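Side-chain contacts in L-amino acid deaminase (PDB 5HXW), which probably oxidises L-amino acids to 2-oxo acids and ammonia at the membrane, using a bound FAD as its redox cofactor: residues A83-M88 with L98-W103; R104-K109 with F191-Y196; G212-T215 with I220-V223; T342-N345 with P351-Q354; P402-V407 with P427-L432. All blocks are in the same frame, centred on the assembly; numbering follows the deposited sequence.

Interaction 1 (A83-M88 with L98-W103); sequences AISYKM and LGKHRW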
# COMPACT_ATOMS: atom_id res chain seq x y z
N ALA A 83 -2.54 -10.13 -0.26
CA ALA A 83 -2.15 -9.96 -1.65
C ALA A 83 -3.16 -10.67 -2.54
O ALA A 83 -3.07 -11.88 -2.76
CB ALA A 83 -0.73 -10.48 -1.90
N ILE A 84 -4.13 -9.90 -3.03
CA ILE A 84 -5.26 -10.47 -3.77
C ILE A 84 -5.49 -9.82 -5.13
O ILE A 84 -5.22 -8.63 -5.32
CB ILE A 84 -6.58 -10.47 -2.94
CG1 ILE A 84 -7.05 -9.04 -2.60
CG2 ILE A 84 -6.41 -11.31 -1.68
CD1 ILE A 84 -8.55 -8.89 -2.51
N SER A 85 -5.96 -10.63 -6.08
CA SER A 85 -6.35 -10.15 -7.40
C SER A 85 -7.87 -10.04 -7.52
O SER A 85 -8.38 -9.60 -8.55
CB SER A 85 -5.78 -11.06 -8.50
OG SER A 85 -6.33 -12.36 -8.41
N TYR A 86 -8.58 -10.43 -6.46
CA TYR A 86 -10.04 -10.54 -6.41
C TYR A 86 -10.75 -9.22 -6.69
O TYR A 86 -10.37 -8.18 -6.14
CB TYR A 86 -10.47 -11.09 -5.05
CG TYR A 86 -11.82 -11.76 -5.01
CD1 TYR A 86 -12.00 -13.06 -5.51
CD2 TYR A 86 -12.93 -11.11 -4.45
CE1 TYR A 86 -13.25 -13.68 -5.47
CE2 TYR A 86 -14.17 -11.72 -4.40
CZ TYR A 86 -14.33 -13.00 -4.91
OH TYR A 86 -15.57 -13.60 -4.85
N LYS A 87 -11.77 -9.28 -7.55
CA LYS A 87 -12.61 -8.13 -7.96
C LYS A 87 -11.87 -6.94 -8.61
O LYS A 87 -12.49 -5.90 -8.88
CB LYS A 87 -13.48 -7.64 -6.79
CG LYS A 87 -14.70 -8.50 -6.50
CD LYS A 87 -15.42 -7.97 -5.27
CE LYS A 87 -16.89 -8.38 -5.25
NZ LYS A 87 -17.67 -7.50 -4.33
N MET A 88 -10.56 -7.10 -8.88
CA MET A 88 -9.73 -6.03 -9.46
C MET A 88 -10.11 -5.75 -10.91
O MET A 88 -10.30 -6.70 -11.69
CB MET A 88 -8.24 -6.36 -9.36
CG MET A 88 -7.68 -6.44 -7.94
SD MET A 88 -7.70 -4.89 -7.04
CE MET A 88 -8.22 -5.47 -5.43
N LEU A 98 0.64 -10.54 -11.32
CA LEU A 98 2.09 -10.70 -11.36
C LEU A 98 2.76 -10.40 -10.02
O LEU A 98 3.77 -11.01 -9.68
CB LEU A 98 2.71 -9.83 -12.45
CG LEU A 98 2.86 -10.44 -13.84
CD1 LEU A 98 1.59 -10.35 -14.68
CD2 LEU A 98 4.01 -9.75 -14.57
N GLY A 99 2.19 -9.43 -9.29
CA GLY A 99 2.63 -9.10 -7.94
C GLY A 99 2.65 -10.32 -7.06
O GLY A 99 3.66 -10.62 -6.42
N LYS A 100 1.52 -11.05 -7.06
CA LYS A 100 1.40 -12.36 -6.40
C LYS A 100 2.50 -13.34 -6.82
O LYS A 100 3.12 -13.97 -5.96
CB LYS A 100 0.02 -12.96 -6.69
CG LYS A 100 -1.12 -12.36 -5.89
CD LYS A 100 -2.47 -12.62 -6.54
CE LYS A 100 -2.86 -14.09 -6.50
NZ LYS A 100 -4.05 -14.38 -7.35
N HIS A 101 2.73 -13.45 -8.13
CA HIS A 101 3.74 -14.35 -8.71
C HIS A 101 5.17 -14.01 -8.26
O HIS A 101 5.95 -14.91 -7.93
CB HIS A 101 3.64 -14.37 -10.24
CG HIS A 101 4.75 -15.11 -10.93
ND1 HIS A 101 4.80 -16.49 -10.97
CD2 HIS A 101 5.85 -14.67 -11.58
CE1 HIS A 101 5.89 -16.86 -11.63
NE2 HIS A 101 6.54 -15.78 -12.01
N ARG A 102 5.50 -12.72 -8.24
CA ARG A 102 6.84 -12.25 -7.85
C ARG A 102 7.06 -12.33 -6.34
O ARG A 102 8.20 -12.51 -5.89
CB ARG A 102 7.11 -10.84 -8.38
CG ARG A 102 7.23 -10.78 -9.90
CD ARG A 102 7.40 -9.37 -10.42
NE ARG A 102 7.34 -9.35 -11.88
CZ ARG A 102 7.77 -8.34 -12.65
NH1 ARG A 102 8.30 -7.25 -12.12
NH2 ARG A 102 7.66 -8.44 -13.97
N TRP A 103 5.98 -12.20 -5.58
CA TRP A 103 6.00 -12.39 -4.13
C TRP A 103 6.17 -13.87 -3.75
O TRP A 103 6.72 -14.17 -2.68
CB TRP A 103 4.74 -11.82 -3.49
CG TRP A 103 4.81 -10.38 -3.08
CD1 TRP A 103 4.18 -9.32 -3.66
CD2 TRP A 103 5.55 -9.84 -1.97
NE1 TRP A 103 4.48 -8.16 -3.00
CE2 TRP A 103 5.32 -8.44 -1.96
CE3 TRP A 103 6.39 -10.40 -0.99
CZ2 TRP A 103 5.89 -7.59 -1.00
CZ3 TRP A 103 6.96 -9.55 -0.03
CH2 TRP A 103 6.71 -8.16 -0.05
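Lys100 meets Ala83 and Ser85 with no ring between them: the indole of Trp103, which points the same way from the helix, stops just short of Ala83. Gly99 C of its own helix lies in the ring plane, at its edge; beyond the two segments Tyr116 meets the ring at about 20° and Phe184 packs with it edge-to-face. The lysine chain does the reaching. Its CG runs 3.7 Å from Ala83 O, and CD passes 4.0 Å from Ser85 N. A bend at chi3 (68°) then brings NZ round to Ser85 OG, 3.2 Å away, for a weak hydrogen bond. The stronger partners of NZ are Glu178 and Asp180, both salt bridges. Glu178 OE2 also accepts the amide hydrogen of Ser85, so one carboxylate oxygen serves both sides of the contact. Buried and paired with two acids, the ammonium is probably held charged. From Ser85 the chain reverses through a type II beta turn to Met88. The arrangement belongs to the cofactor site of a DAO-family oxidoreductase: Ala83 follows the FAD-binding Gln82, and its side chain is about 6 Å from FAD, at the flavin end.

Interaction 2 (R104-K109 with F191-Y196); sequences REMNAK and FVMAEY
Met106 and Met193 have their CA atoms 9.2 Å apart, Lys109 and Tyr196 a similar 9.5 Å, so the helical parts of the two segments run side by side in the same sense, and side chains span the distance between them. The methionines reach toward each other tip to tip. On Met106 the chain turns at chi2 (83°), and on Met193 it turns the opposite way at the same bond (-44°); these bends bring the two thioethers together. The methyls, Met106 CE and Met193 CE, are 3.7 Å apart, while Met193 SD lies 3.8 Å from Met106 CG. It is a buried, purely apolar meeting of flexible groups.

One helical turn on, the character changes. Lys109 is extended along its whole length and crosses the side chain of Tyr196 at about a right angle, so that its methylenes pass the phenol oxygen: Lys109 CE is 3.3 Å from Tyr196 OH, and Lys109 CG is 3.6 Å from the same atom. No hydrogen bond joins them. The ammonium carries on past the tyrosine to a salt bridge with Glu58. Lys109 O approaches the phenol ring obliquely, 3.9 Å from Tyr196 CE1.

Helix 47-58 lies against both segments, with Met51 touching Met106 and Met193 and Ile54 packing on Tyr196. Val110, next along helix 106-110, adds contacts to Val192, Met193 and Tyr196 of helix 189-199, while on the far side Asn107 touches Arg117 at the start of strand 117-123.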
# COMPACT_ATOMS: atom_id res chain seq x y z
N ARG A 104 5.71 -14.77 -4.61
CA ARG A 104 5.89 -16.22 -4.42
C ARG A 104 7.35 -16.65 -4.57
O ARG A 104 7.75 -17.68 -4.03
CB ARG A 104 4.98 -17.02 -5.36
CG ARG A 104 3.52 -17.06 -4.93
CD ARG A 104 2.72 -18.11 -5.70
NE ARG A 104 2.52 -17.77 -7.11
CZ ARG A 104 1.49 -17.07 -7.60
NH1 ARG A 104 0.54 -16.60 -6.80
NH2 ARG A 104 1.41 -16.84 -8.90
N GLU A 105 8.12 -15.85 -5.31
CA GLU A 105 9.55 -16.08 -5.52
C GLU A 105 10.42 -15.26 -4.57
O GLU A 105 11.65 -15.39 -4.59
CB GLU A 105 9.92 -15.77 -6.98
CG GLU A 105 9.35 -16.77 -7.99
CD GLU A 105 9.60 -16.36 -9.44
OE1 GLU A 105 9.88 -15.17 -9.71
OE2 GLU A 105 9.50 -17.25 -10.32
N MET A 106 9.79 -14.43 -3.74
CA MET A 106 10.48 -13.44 -2.89
C MET A 106 11.35 -14.06 -1.80
O MET A 106 12.50 -13.63 -1.61
CB MET A 106 9.49 -12.43 -2.29
CG MET A 106 10.09 -11.07 -1.97
SD MET A 106 10.16 -9.97 -3.40
CE MET A 106 11.85 -10.21 -3.93
N ASN A 107 10.81 -15.04 -1.07
CA ASN A 107 11.54 -15.75 -0.02
C ASN A 107 12.81 -16.44 -0.51
O ASN A 107 13.85 -16.37 0.15
CB ASN A 107 10.64 -16.75 0.70
CG ASN A 107 9.64 -16.08 1.63
OD1 ASN A 107 9.96 -15.11 2.32
ND2 ASN A 107 8.42 -16.61 1.67
N ALA A 108 12.72 -17.07 -1.69
CA ALA A 108 13.86 -17.68 -2.37
C ALA A 108 14.88 -16.64 -2.86
O ALA A 108 16.09 -16.86 -2.75
CB ALA A 108 13.39 -18.56 -3.52
N LYS A 109 14.38 -15.52 -3.37
CA LYS A 109 15.22 -14.43 -3.89
C LYS A 109 16.02 -13.73 -2.78
O LYS A 109 17.24 -13.57 -2.91
CB LYS A 109 14.36 -13.42 -4.67
CG LYS A 109 15.13 -12.24 -5.26
CD LYS A 109 14.29 -11.47 -6.26
CE LYS A 109 14.98 -10.17 -6.64
NZ LYS A 109 14.24 -9.44 -7.71
N PHE A 191 10.32 -4.47 6.22
CA PHE A 191 11.59 -4.44 6.95
C PHE A 191 12.65 -5.41 6.39
O PHE A 191 13.82 -5.04 6.26
CB PHE A 191 11.37 -4.68 8.45
CG PHE A 191 10.44 -3.69 9.09
CD1 PHE A 191 10.89 -2.40 9.42
CD2 PHE A 191 9.11 -4.02 9.35
CE1 PHE A 191 10.03 -1.48 10.00
CE2 PHE A 191 8.25 -3.11 9.94
CZ PHE A 191 8.70 -1.83 10.26
N VAL A 192 12.22 -6.63 6.05
CA VAL A 192 13.09 -7.64 5.43
C VAL A 192 13.56 -7.16 4.04
O VAL A 192 14.74 -7.32 3.69
CB VAL A 192 12.41 -9.04 5.36
CG1 VAL A 192 13.16 -10.01 4.46
CG2 VAL A 192 12.28 -9.63 6.76
N MET A 193 12.63 -6.55 3.29
CA MET A 193 12.92 -5.99 1.97
C MET A 193 13.89 -4.81 2.01
O MET A 193 14.64 -4.58 1.05
CB MET A 193 11.63 -5.59 1.24
CG MET A 193 10.68 -6.73 0.86
SD MET A 193 11.40 -8.23 0.14
CE MET A 193 12.27 -7.61 -1.31
N ALA A 194 13.87 -4.08 3.13
CA ALA A 194 14.81 -2.98 3.39
C ALA A 194 16.22 -3.49 3.67
O ALA A 194 17.20 -2.92 3.17
CB ALA A 194 14.31 -2.12 4.54
N GLU A 195 16.32 -4.55 4.48
CA GLU A 195 17.60 -5.20 4.80
C GLU A 195 18.22 -5.82 3.55
O GLU A 195 19.44 -5.74 3.36
CB GLU A 195 17.45 -6.25 5.91
CG GLU A 195 17.18 -5.69 7.30
CD GLU A 195 18.41 -5.10 8.01
OE1 GLU A 195 18.29 -4.82 9.22
OE2 GLU A 195 19.48 -4.90 7.38
N TYR A 196 17.37 -6.42 2.72
CA TYR A 196 17.77 -6.98 1.43
C TYR A 196 18.24 -5.89 0.46
O TYR A 196 19.21 -6.10 -0.28
CB TYR A 196 16.62 -7.80 0.83
CG TYR A 196 16.84 -8.28 -0.58
CD1 TYR A 196 17.75 -9.32 -0.86
CD2 TYR A 196 16.15 -7.71 -1.65
CE1 TYR A 196 17.96 -9.76 -2.16
CE2 TYR A 196 16.35 -8.14 -2.96
CZ TYR A 196 17.25 -9.17 -3.21
OH TYR A 196 17.44 -9.59 -4.50

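Interaction 3 (G212-T215 with I220-V223); sequences GLET and ISDV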
# COMPACT_ATOMS: atom_id res chain seq x y z
N GLY A 212 12.73 19.32 -1.35
CA GLY A 212 12.47 19.49 -2.78
C GLY A 212 13.73 19.29 -3.59
O GLY A 212 14.69 18.67 -3.13
N LEU A 213 13.72 19.81 -4.81
CA LEU A 213 14.85 19.65 -5.73
C LEU A 213 15.24 20.92 -6.46
O LEU A 213 14.41 21.79 -6.72
CB LEU A 213 14.60 18.48 -6.70
CG LEU A 213 13.26 18.27 -7.41
CD1 LEU A 213 13.13 19.13 -8.66
CD2 LEU A 213 13.12 16.81 -7.77
N GLU A 214 16.53 21.01 -6.79
CA GLU A 214 17.09 22.10 -7.60
C GLU A 214 17.06 21.70 -9.08
O GLU A 214 17.41 20.56 -9.43
CB GLU A 214 18.54 22.40 -7.18
CG GLU A 214 18.75 22.75 -5.71
CD GLU A 214 18.66 24.23 -5.42
OE1 GLU A 214 18.05 24.59 -4.39
OE2 GLU A 214 19.22 25.04 -6.19
N THR A 215 16.66 22.63 -9.93
CA THR A 215 16.60 22.40 -11.38
C THR A 215 17.23 23.54 -12.20
O THR A 215 17.01 24.72 -11.92
CB THR A 215 15.16 22.05 -11.87
OG1 THR A 215 15.17 21.79 -13.28
CG2 THR A 215 14.15 23.17 -11.55
N ILE A 220 17.41 18.20 -13.56
CA ILE A 220 17.53 18.23 -12.10
C ILE A 220 19.02 18.20 -11.72
O ILE A 220 19.79 17.45 -12.32
CB ILE A 220 16.76 17.05 -11.42
CG1 ILE A 220 15.30 16.99 -11.91
CG2 ILE A 220 16.79 17.16 -9.90
CD1 ILE A 220 14.63 15.64 -11.76
N SER A 221 19.41 19.02 -10.75
CA SER A 221 20.80 19.11 -10.31
C SER A 221 21.04 18.55 -8.91
O SER A 221 22.03 17.84 -8.69
CB SER A 221 21.31 20.55 -10.40
OG SER A 221 20.58 21.41 -9.55
N ASP A 222 20.15 18.88 -7.97
CA ASP A 222 20.27 18.48 -6.57
C ASP A 222 18.91 18.11 -5.98
O ASP A 222 17.88 18.60 -6.44
CB ASP A 222 20.86 19.61 -5.71
CG ASP A 222 22.18 20.14 -6.24
OD1 ASP A 222 23.18 19.38 -6.26
OD2 ASP A 222 22.22 21.33 -6.61
N VAL A 223 18.92 17.23 -4.98
CA VAL A 223 17.79 17.03 -4.07
C VAL A 223 18.20 17.63 -2.72
O VAL A 223 19.23 17.24 -2.16
CB VAL A 223 17.37 15.54 -3.95
CG1 VAL A 223 16.49 15.29 -2.73
CG2 VAL A 223 16.65 15.08 -5.21
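Glu214 runs out beside Ser221 and Asp222 of the partner strand. Its CB sits 3.3 Å from Ser221 OG; the next atom, CG, rests 3.8 Å from Asp222 CB. There the chain bends, chi2 at -91°, and the carboxylate heads away from the other strand. Glu214 OE2 and Asp222 OD2 stay 4.8 Å apart with their carboxylate planes turned by 47°, near enough that each might raise the other's pKa somewhat. Two residues face this one glutamate because the antiparallel hairpin of strands 210-216 and 219-225 contains a classic beta bulge: Ser221 and Asp222 both lie opposite Glu214, and the pairing slips by one residue before Thr215 meets Ile220. The backbone of Glu214 grips both bulge residues. Its N donates to Asp222 O (2.8 Å), and its O accepts from Ser221 N (2.8 Å). On the opposite face of the sheet the contacts are apolar. There Leu213 CB touches Ile220 CG2 at 4.1 Å and Val223 CG2 at 4.2 Å, and all three residues pack on Val235 of strand 235-237.

Interaction 4 (T342-N345 with P351-Q354); sequences THWN and PFEQ. With FAD (flavin-adenine dinucleotide), chain G.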
# COMPACT_ATOMS: atom_id res chain seq x y z
N THR A 342 1.64 25.53 0.97
CA THR A 342 1.64 25.02 -0.40
C THR A 342 3.01 25.24 -1.04
O THR A 342 3.37 24.55 -1.99
CB THR A 342 0.53 25.67 -1.26
OG1 THR A 342 0.73 27.09 -1.32
CG2 THR A 342 -0.86 25.38 -0.70
N HIS A 343 3.76 26.20 -0.50
CA HIS A 343 5.10 26.54 -0.96
C HIS A 343 6.05 26.89 0.18
O HIS A 343 5.66 27.53 1.15
CB HIS A 343 5.06 27.67 -1.99
CG HIS A 343 4.65 27.21 -3.35
ND1 HIS A 343 3.33 27.10 -3.73
CD2 HIS A 343 5.38 26.81 -4.42
CE1 HIS A 343 3.27 26.66 -4.97
NE2 HIS A 343 4.50 26.48 -5.41
N TRP A 344 7.30 26.45 0.03
CA TRP A 344 8.36 26.71 1.00
C TRP A 344 9.73 26.74 0.32
O TRP A 344 9.96 26.03 -0.67
CB TRP A 344 8.35 25.68 2.13
CG TRP A 344 8.48 24.25 1.67
CD1 TRP A 344 9.63 23.53 1.54
CD2 TRP A 344 7.41 23.38 1.27
NE1 TRP A 344 9.35 22.27 1.08
CE2 TRP A 344 8.00 22.14 0.91
CE3 TRP A 344 6.02 23.52 1.17
CZ2 TRP A 344 7.24 21.05 0.46
CZ3 TRP A 344 5.26 22.43 0.73
CH2 TRP A 344 5.88 21.21 0.38
N ASN A 345 10.62 27.57 0.85
CA ASN A 345 12.00 27.64 0.41
C ASN A 345 12.78 26.43 0.90
O ASN A 345 12.52 25.90 1.98
CB ASN A 345 12.65 28.93 0.91
CG ASN A 345 11.99 30.17 0.34
OD1 ASN A 345 12.09 30.45 -0.86
ND2 ASN A 345 11.30 30.93 1.19
N PRO A 351 7.01 21.18 5.62
CA PRO A 351 5.95 20.49 6.36
C PRO A 351 6.28 19.03 6.70
O PRO A 351 5.71 18.48 7.65
CB PRO A 351 4.75 20.55 5.41
CG PRO A 351 5.04 21.68 4.50
CD PRO A 351 6.52 21.65 4.31
N PHE A 352 7.18 18.42 5.92
CA PHE A 352 7.69 17.07 6.18
C PHE A 352 8.50 16.98 7.48
O PHE A 352 8.69 15.89 8.02
CB PHE A 352 8.54 16.57 5.01
CG PHE A 352 7.91 16.75 3.66
CD1 PHE A 352 6.75 16.05 3.30
CD2 PHE A 352 8.47 17.63 2.73
CE1 PHE A 352 6.17 16.23 2.05
CE2 PHE A 352 7.90 17.80 1.48
CZ PHE A 352 6.75 17.10 1.14
N GLU A 353 8.99 18.13 7.94
CA GLU A 353 9.68 18.25 9.23
C GLU A 353 8.69 18.71 10.31
O GLU A 353 8.74 18.23 11.45
CB GLU A 353 10.85 19.22 9.13
CG GLU A 353 11.92 18.84 8.12
CD GLU A 353 12.72 20.04 7.64
OE1 GLU A 353 12.54 20.44 6.47
OE2 GLU A 353 13.53 20.59 8.42
N GLN A 354 7.80 19.63 9.93
CA GLN A 354 6.79 20.22 10.81
C GLN A 354 5.73 19.21 11.26
O GLN A 354 5.25 19.27 12.40
CB GLN A 354 6.12 21.39 10.08
CG GLN A 354 5.55 22.48 10.98
CD GLN A 354 5.17 23.73 10.21
OE1 GLN A 354 4.27 23.72 9.38
NE2 GLN A 354 5.87 24.83 10.49
PA FAD G . 4.57 4.45 2.57
O1A FAD G . 3.80 5.35 3.50
O2A FAD G . 4.76 3.01 2.95
O5B FAD G . 6.02 5.10 2.32
C5B FAD G . 6.17 6.50 2.10
C4B FAD G . 7.36 6.96 2.92
O4B FAD G . 7.87 8.18 2.38
C3B FAD G . 6.97 7.25 4.36
O3B FAD G . 7.79 6.41 5.19
C2B FAD G . 7.28 8.72 4.56
O2B FAD G . 7.85 9.00 5.84
C1B FAD G . 8.28 9.01 3.46
N9A FAD G . 8.31 10.42 3.00
C8A FAD G . 7.25 11.16 2.59
N7A FAD G . 7.63 12.40 2.22
C5A FAD G . 8.96 12.48 2.40
C6A FAD G . 10.01 13.51 2.20
N6A FAD G . 9.66 14.73 1.73
N1A FAD G . 11.29 13.19 2.49
C2A FAD G . 11.64 11.97 2.95
N3A FAD G . 10.74 10.98 3.16
C4A FAD G . 9.41 11.17 2.90
N1 FAD G . -1.95 -3.14 0.60
C2 FAD G . -2.10 -4.44 0.22
O2 FAD G . -1.50 -4.82 -0.80
N3 FAD G . -2.87 -5.31 0.91
C4 FAD G . -3.54 -4.95 2.02
O4 FAD G . -4.24 -5.79 2.64
C4X FAD G . -3.43 -3.55 2.51
N5 FAD G . -4.07 -3.09 3.61
C5X FAD G . -3.95 -1.80 4.03
C6 FAD G . -4.62 -1.36 5.17
C7 FAD G . -4.50 -0.04 5.61
C7M FAD G . -5.23 0.40 6.85
C8 FAD G . -3.64 0.91 4.83
C8M FAD G . -3.44 2.35 5.22
C9 FAD G . -2.98 0.47 3.70
C9A FAD G . -3.10 -0.84 3.26
N10 FAD G . -2.41 -1.29 2.10
C10 FAD G . -2.57 -2.64 1.70
C1' FAD G . -1.59 -0.36 1.31
C2' FAD G . -0.10 -0.32 1.52
O2' FAD G . 0.18 -0.12 2.90
C3' FAD G . 0.42 0.88 0.73
O3' FAD G . -0.23 1.00 -0.55
C4' FAD G . 1.93 0.85 0.56
O4' FAD G . 2.60 0.78 1.83
C5' FAD G . 2.37 2.10 -0.18
O5' FAD G . 3.78 2.23 -0.04
P FAD G . 4.48 3.66 -0.16
O1P FAD G . 5.95 3.40 -0.04
O2P FAD G . 3.96 4.35 -1.39
O3P FAD G . 3.91 4.49 1.10
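Pro351 puts its CD over the centre of the six-membered ring of Trp344, 3.5 Å from the centroid and only 9° off the ring normal, a well-centred CH-pi contact. Pro351 CG is also close, 3.9 Å from Trp344 CZ3. Along the same indole, Trp344 CZ2 meets Phe352 CE2 at 3.5 Å. Here the two aromatic planes stand at 81°, with centroids 5.6 Å apart, an oblique meeting. Phe352 in turn turns one ring face to the cofactor: the adenine amino nitrogen of FAD, N6A, sits 3.2 Å above the ring plane and over its centre. A chain of contacts therefore leads from the tryptophan through the phenylalanine to the adenine.

The second shell fixes the indole. Trp344 takes the chi1 position between its backbone N and carbonyl carbon (57°), and NE1 donates to Arg211 O, which sets the rotation of the ring. The backbone N of Trp344 bonds to Asn249. Arg211 also forms a salt bridge with Glu353, so this residue braces both segments.

The short helix 351-354 and the loop that leads to it sit against helix 243-248, where Leu245 touches both Trp344 and Pro351, and Phe246 packs on Phe352. Strand 210-216 supplies Arg211 from the start of its hairpin.

Interaction 5 (P402-V407 with P427-L432); sequences PIISEV and PVSAEL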
# COMPACT_ATOMS: atom_id res chain seq x y z
N PRO A 402 -3.48 3.42 -8.99
CA PRO A 402 -2.19 4.03 -8.65
C PRO A 402 -1.74 5.15 -9.60
O PRO A 402 -2.21 5.23 -10.74
CB PRO A 402 -1.20 2.85 -8.74
CG PRO A 402 -2.04 1.64 -8.56
CD PRO A 402 -3.33 1.97 -9.24
N ILE A 403 -0.85 6.00 -9.11
CA ILE A 403 -0.13 6.95 -9.95
C ILE A 403 1.32 6.46 -10.08
O ILE A 403 2.13 6.60 -9.16
CB ILE A 403 -0.25 8.42 -9.45
CG1 ILE A 403 -1.72 8.87 -9.45
CG2 ILE A 403 0.60 9.36 -10.31
CD1 ILE A 403 -2.02 10.11 -8.63
N ILE A 404 1.60 5.83 -11.22
CA ILE A 404 2.94 5.38 -11.59
C ILE A 404 3.25 6.05 -12.93
O ILE A 404 2.81 5.58 -13.98
CB ILE A 404 3.06 3.83 -11.68
CG1 ILE A 404 2.50 3.15 -10.41
CG2 ILE A 404 4.51 3.41 -11.91
CD1 ILE A 404 1.98 1.74 -10.63
N SER A 405 3.99 7.16 -12.87
CA SER A 405 4.05 8.08 -14.00
C SER A 405 5.34 8.90 -14.14
O SER A 405 6.03 9.18 -13.16
CB SER A 405 2.85 9.03 -13.95
OG SER A 405 2.71 9.76 -15.15
N GLU A 406 5.63 9.27 -15.39
CA GLU A 406 6.59 10.32 -15.72
C GLU A 406 6.01 11.68 -15.32
O GLU A 406 4.79 11.85 -15.26
CB GLU A 406 6.88 10.34 -17.23
CG GLU A 406 7.77 9.22 -17.74
CD GLU A 406 8.02 9.29 -19.24
OE1 GLU A 406 8.34 10.39 -19.75
OE2 GLU A 406 7.91 8.24 -19.91
N VAL A 407 6.90 12.64 -15.05
CA VAL A 407 6.49 14.02 -14.79
C VAL A 407 7.03 14.89 -15.93
O VAL A 407 8.24 15.08 -16.06
CB VAL A 407 6.95 14.52 -13.39
CG1 VAL A 407 6.58 15.99 -13.17
CG2 VAL A 407 6.32 13.68 -12.28
N PRO A 427 6.27 -5.24 -6.46
CA PRO A 427 7.31 -5.80 -7.34
C PRO A 427 7.15 -5.43 -8.81
O PRO A 427 8.15 -5.41 -9.55
CB PRO A 427 7.15 -7.32 -7.16
CG PRO A 427 6.35 -7.49 -5.92
CD PRO A 427 5.43 -6.32 -5.90
N VAL A 428 5.92 -5.16 -9.23
CA VAL A 428 5.62 -4.77 -10.61
C VAL A 428 5.70 -3.25 -10.76
O VAL A 428 6.25 -2.75 -11.75
CB VAL A 428 4.26 -5.32 -11.10
CG1 VAL A 428 4.17 -5.26 -12.62
CG2 VAL A 428 4.04 -6.76 -10.63
N SER A 429 5.17 -2.53 -9.77
CA SER A 429 5.27 -1.06 -9.69
C SER A 429 6.72 -0.59 -9.77
O SER A 429 7.02 0.37 -10.47
CB SER A 429 4.64 -0.55 -8.40
OG SER A 429 3.23 -0.61 -8.45
N ALA A 430 7.60 -1.30 -9.05
CA ALA A 430 9.04 -1.06 -9.05
C ALA A 430 9.65 -1.10 -10.45
O ALA A 430 10.37 -0.17 -10.84
CB ALA A 430 9.74 -2.08 -8.16
N GLU A 431 9.34 -2.16 -11.20
CA GLU A 431 9.85 -2.34 -12.55
C GLU A 431 9.29 -1.28 -13.50
O GLU A 431 10.04 -0.67 -14.26
CB GLU A 431 9.55 -3.75 -13.07
CG GLU A 431 10.57 -4.26 -14.08
CD GLU A 431 10.02 -5.33 -15.02
OE1 GLU A 431 9.22 -6.18 -14.58
OE2 GLU A 431 10.42 -5.32 -16.20
N LEU A 432 7.98 -1.05 -13.40
CA LEU A 432 7.27 -0.05 -14.21
C LEU A 432 7.76 1.38 -13.96
O LEU A 432 7.84 2.18 -14.90
CB LEU A 432 5.76 -0.18 -13.99
CG LEU A 432 4.73 0.81 -14.56
CD1 LEU A 432 4.77 0.95 -16.07
CD2 LEU A 432 3.34 0.37 -14.11
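Ile404 spreads its branches toward helix 422-438 through its torsions: chi1 of -51° puts CG1 beside the backbone N, and chi2 of 153° extends CD1 onward to Ser429. CG2, on the other branch, is left to meet Leu432. Leu432 holds its CG opposite the backbone N (chi1 173°), which aims the leucine back at the strand. The branched ends meet, crossing at about a right angle. Ile404 CG2 is 3.7 Å from Leu432 CG and 3.9 Å from Leu432 CD2, while Ile404 CD1 lies 4.0 Å from that same CD2. One turn earlier on the helix, Ser429 OG meets Ile404 CD1 at 3.4 Å, a polar atom against a methyl. The hydroxyl turns back to its own helix, making a weak hydrogen bond to Glu425 O.

The next residue of the strand, Ser405, points away from the helix. Its OG donates to Glu406 O at 3.0 Å, in the carbonyl plane and on a lone pair, and is also hydrogen-bonded to Leu451 N, which ties the strand to the chain's C-terminal end.

Strand 403-406 is one of the two edge strands of the mixed six-stranded sheet, a sheet consistent with the Rossmann-type FAD-binding fold of this family, and is bonded to strand 413-417 on one side; Ile404 is also joined by a backbone bond to Phe449, which touches Leu432. The helix packs between this strand and helix 47-58, whose Leu48, an FAD-binding residue, touches Ser429, while Leu95 and Leu98 of helix 93-104 lie against Val428.

Interactions 1 and 5 touch: Arg102 NH2 forms a salt bridge with Glu431 OE1 at 2.8 Å, and Trp103 NE1 packs on Pro427 CG at 3.5 Å, so helix 93-104 lies against helix 422-438. Interaction 2 follows interaction 1 directly in the chain, its centre 17 Å away. FAD relates the rest. Interaction 1 is near its flavin end and interaction 4 lies against its adenine, their centres 36 Å apart on opposite sides of the chain's centre. Interaction 3 stands beside interaction 4, nearest atoms about 5 Å apart. Interaction 5 is intermediate, with the side chain of Ser429 about 9 Å from the cofactor.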